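Local structure of lysin (Bacillus phage PBC5, 6ILU) at residues 10-15 with 77-82. The protein probably binds the bacterial cell wall through its SH3b-type domain, directing the phage endolysin to the surface of its Bacillus host. Sequence-based numbering, arbitrary orientation.
With EDO (1,2-ethanediol), chain J; SO4 (sulfate ion), chain D.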
loop_
_atom_site.group_PDB
_atom_site.type_symbol
_atom_site.label_atom_id
_atom_site.label_comp_id
_atom_site.label_asym_id
_atom_site.label_seq_id
_atom_site.Cartn_x
_atom_site.Cartn_y
_atom_site.Cartn_z
ATOM N N GLU A 10 9.570 5.626 1.887
ATOM C CA GLU A 10 8.853 5.394 0.638
ATOM C C GLU A 10 8.155 4.055 0.766
ATOM O O GLU A 10 8.573 3.233 1.586
ATOM C CB GLU A 10 9.766 5.363 -0.579
ATOM C CG GLU A 10 10.852 4.302 -0.499
ATOM C CD GLU A 10 11.777 4.268 -1.742
ATOM O OE1 GLU A 10 11.616 5.122 -2.658
ATOM O OE2 GLU A 10 12.653 3.363 -1.790
ATOM N N GLY A 11 7.126 3.841 -0.039
ATOM C CA GLY A 11 6.505 2.512 -0.095
ATOM C C GLY A 11 5.363 2.290 0.865
ATOM O O GLY A 11 5.189 3.038 1.835
ATOM N N ILE A 12 4.630 1.196 0.632
ATOM C CA ILE A 12 3.519 0.829 1.508
ATOM C C ILE A 12 3.600 -0.624 1.964
ATOM O O ILE A 12 2.719 -1.094 2.690
ATOM C CB ILE A 12 2.166 1.075 0.840
ATOM C CG1 ILE A 12 2.070 0.326 -0.508
ATOM C CG2 ILE A 12 1.925 2.609 0.617
ATOM C CD1 ILE A 12 0.618 0.303 -1.092
ATOM N N GLY A 13 4.631 -1.370 1.547
ATOM C CA GLY A 13 4.738 -2.758 2.007
ATOM C C GLY A 13 5.861 -3.465 1.251
ATOM O O GLY A 13 6.551 -2.825 0.441
ATOM N N VAL A 14 6.035 -4.747 1.510
ATOM C CA VAL A 14 7.043 -5.575 0.843
ATOM C C VAL A 14 6.384 -6.891 0.386
ATOM O O VAL A 14 5.752 -7.596 1.191
ATOM C CB VAL A 14 8.242 -5.870 1.795
ATOM C CG1 VAL A 14 9.244 -6.781 1.114
ATOM C CG2 VAL A 14 8.922 -4.566 2.254
ATOM N N ALA A 15 6.569 -7.252 -0.883
ATOM C CA ALA A 15 5.935 -8.439 -1.502
ATOM C C ALA A 15 6.957 -9.528 -1.866
ATOM O O ALA A 15 8.054 -9.220 -2.330
ATOM C CB ALA A 15 5.193 -8.001 -2.765
ATOM N N ILE A 77 2.323 -10.514 1.171
ATOM C CA ILE A 77 2.654 -9.070 1.274
ATOM C C ILE A 77 2.680 -8.692 2.738
ATOM O O ILE A 77 1.726 -9.004 3.476
ATOM C CB ILE A 77 1.642 -8.183 0.539
ATOM C CG1 ILE A 77 1.552 -8.620 -0.939
ATOM C CG2 ILE A 77 1.993 -6.681 0.679
ATOM C CD1 ILE A 77 0.331 -8.064 -1.666
ATOM N N ASP A 78 3.804 -8.113 3.161
ATOM C CA ASP A 78 3.944 -7.579 4.507
ATOM C C ASP A 78 3.681 -6.086 4.378
ATOM O O ASP A 78 4.565 -5.316 3.949
ATOM C CB ASP A 78 5.346 -7.860 5.089
ATOM C CG ASP A 78 5.613 -9.346 5.336
ATOM O OD1 ASP A 78 4.689 -10.096 5.763
ATOM O OD2 ASP A 78 6.786 -9.744 5.138
ATOM N N TRP A 79 2.450 -5.674 4.681
ATOM C CA TRP A 79 2.081 -4.251 4.524
ATOM C C TRP A 79 2.764 -3.424 5.600
ATOM O O TRP A 79 2.980 -3.892 6.742
ATOM C CB TRP A 79 0.568 -4.092 4.611
ATOM C CG TRP A 79 -0.152 -4.812 3.543
ATOM C CD1 TRP A 79 -0.803 -6.026 3.665
ATOM C CD2 TRP A 79 -0.314 -4.412 2.182
ATOM N NE1 TRP A 79 -1.347 -6.394 2.468
ATOM C CE2 TRP A 79 -1.071 -5.420 1.533
ATOM C CE3 TRP A 79 0.131 -3.316 1.427
ATOM C CZ2 TRP A 79 -1.400 -5.356 0.189
ATOM C CZ3 TRP A 79 -0.218 -3.247 0.082
ATOM C CH2 TRP A 79 -0.966 -4.264 -0.531
ATOM N N TYR A 80 3.151 -2.210 5.232
ATOM C CA TYR A 80 3.575 -1.260 6.241
ATOM C C TYR A 80 2.397 -0.954 7.171
ATOM O O TYR A 80 1.242 -0.919 6.754
ATOM C CB TYR A 80 4.105 0.012 5.586
ATOM C CG TYR A 80 5.441 -0.168 4.891
ATOM C CD1 TYR A 80 6.175 -1.353 5.001
ATOM C CD2 TYR A 80 5.977 0.883 4.137
ATOM C CE1 TYR A 80 7.411 -1.477 4.391
ATOM C CE2 TYR A 80 7.177 0.763 3.521
ATOM C CZ TYR A 80 7.896 -0.419 3.637
ATOM O OH TYR A 80 9.114 -0.528 3.005
ATOM N N LYS A 81 2.712 -0.779 8.455
ATOM C CA LYS A 81 1.717 -0.575 9.504
ATOM C C LYS A 81 1.688 0.891 9.927
ATOM O O LYS A 81 2.745 1.520 10.171
ATOM C CB LYS A 81 2.029 -1.466 10.728
ATOM C CG LYS A 81 2.188 -2.922 10.328
ATOM C CD LYS A 81 0.847 -3.517 10.005
ATOM C CE LYS A 81 1.009 -4.969 9.544
ATOM N NZ LYS A 81 -0.303 -5.610 9.361
ATOM N N VAL A 82 0.459 1.409 10.022
ATOM C CA VAL A 82 0.231 2.823 10.326
ATOM C C VAL A 82 -0.313 2.946 11.736
ATOM O O VAL A 82 -1.327 2.319 12.064
ATOM C CB VAL A 82 -0.756 3.455 9.293
ATOM C CG1 VAL A 82 -0.928 4.978 9.546
ATOM C CG2 VAL A 82 -0.245 3.226 7.821
HETATM C C1 EDO J . 5.565 6.789 -1.361
HETATM O O1 EDO J . 6.818 6.144 -1.636
HETATM C C2 EDO J . 4.556 6.054 -2.229
HETATM O O2 EDO J . 4.608 4.679 -1.831
HETATM S S SO4 D . -2.344 -8.412 7.178
HETATM O O1 SO4 D . -2.092 -8.651 5.754
HETATM O O2 SO4 D . -2.984 -9.588 7.757
HETATM O O3 SO4 D . -3.206 -7.253 7.359
HETATM O O4 SO4 D . -1.092 -8.179 7.889
HETATM O O HOH W 1 6.912 -10.207 2.104
#
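Tyr-80 lays its ring along the backbone of 10-13 where two antiparallel strands of the SH3b-type cell-wall-binding domain, 13-17 and 75-84, begin to pair. One face of the ring takes the peptide of Gly-13: its N sits 3.5 Å above the plane, over the centre, and its CA makes a CH-pi contact, 3.9 Å from the centroid. The ring's edge meets Glu-10 O, 3.4 Å from CE2, while the Val-14 side chain crosses the ring obliquely, its CG2 4.0 Å from Tyr-80 CE1. Tyr-80 CG stands anti to its carbonyl carbon (chi1 -71°), and Tyr-80 N donates a 2.8 Å hydrogen bond to Ile-12 O, so main chain and ring grip one segment together. In the non-hydrogen-bonded pair of Gly-13 with Trp-79, Gly-13 CA lies 3.2 Å from Asp-78 O. Beyond it Val-14 and Asp-78 exchange two backbone hydrogen bonds; Asp-78 N meets Val-14 O in the carbonyl plane, nearly straight at 166°. On the sheet face of Trp-79, the indole runs alongside Ile-12, CZ3 against CD1, and Ile-77 CG2 lies over one ring face. Further out, strand 46-52 pairs with the other edge of 13-17, and Arg-117 NH1 holds Gly-11 O. Lys-81 NZ donates to a sulfate that Asn-113 also binds. Gly-11 N donates a hydrogen bond to O1 of an ethanediol, like the sulfate probably from the crystallisation liquor, 2.8 Å away.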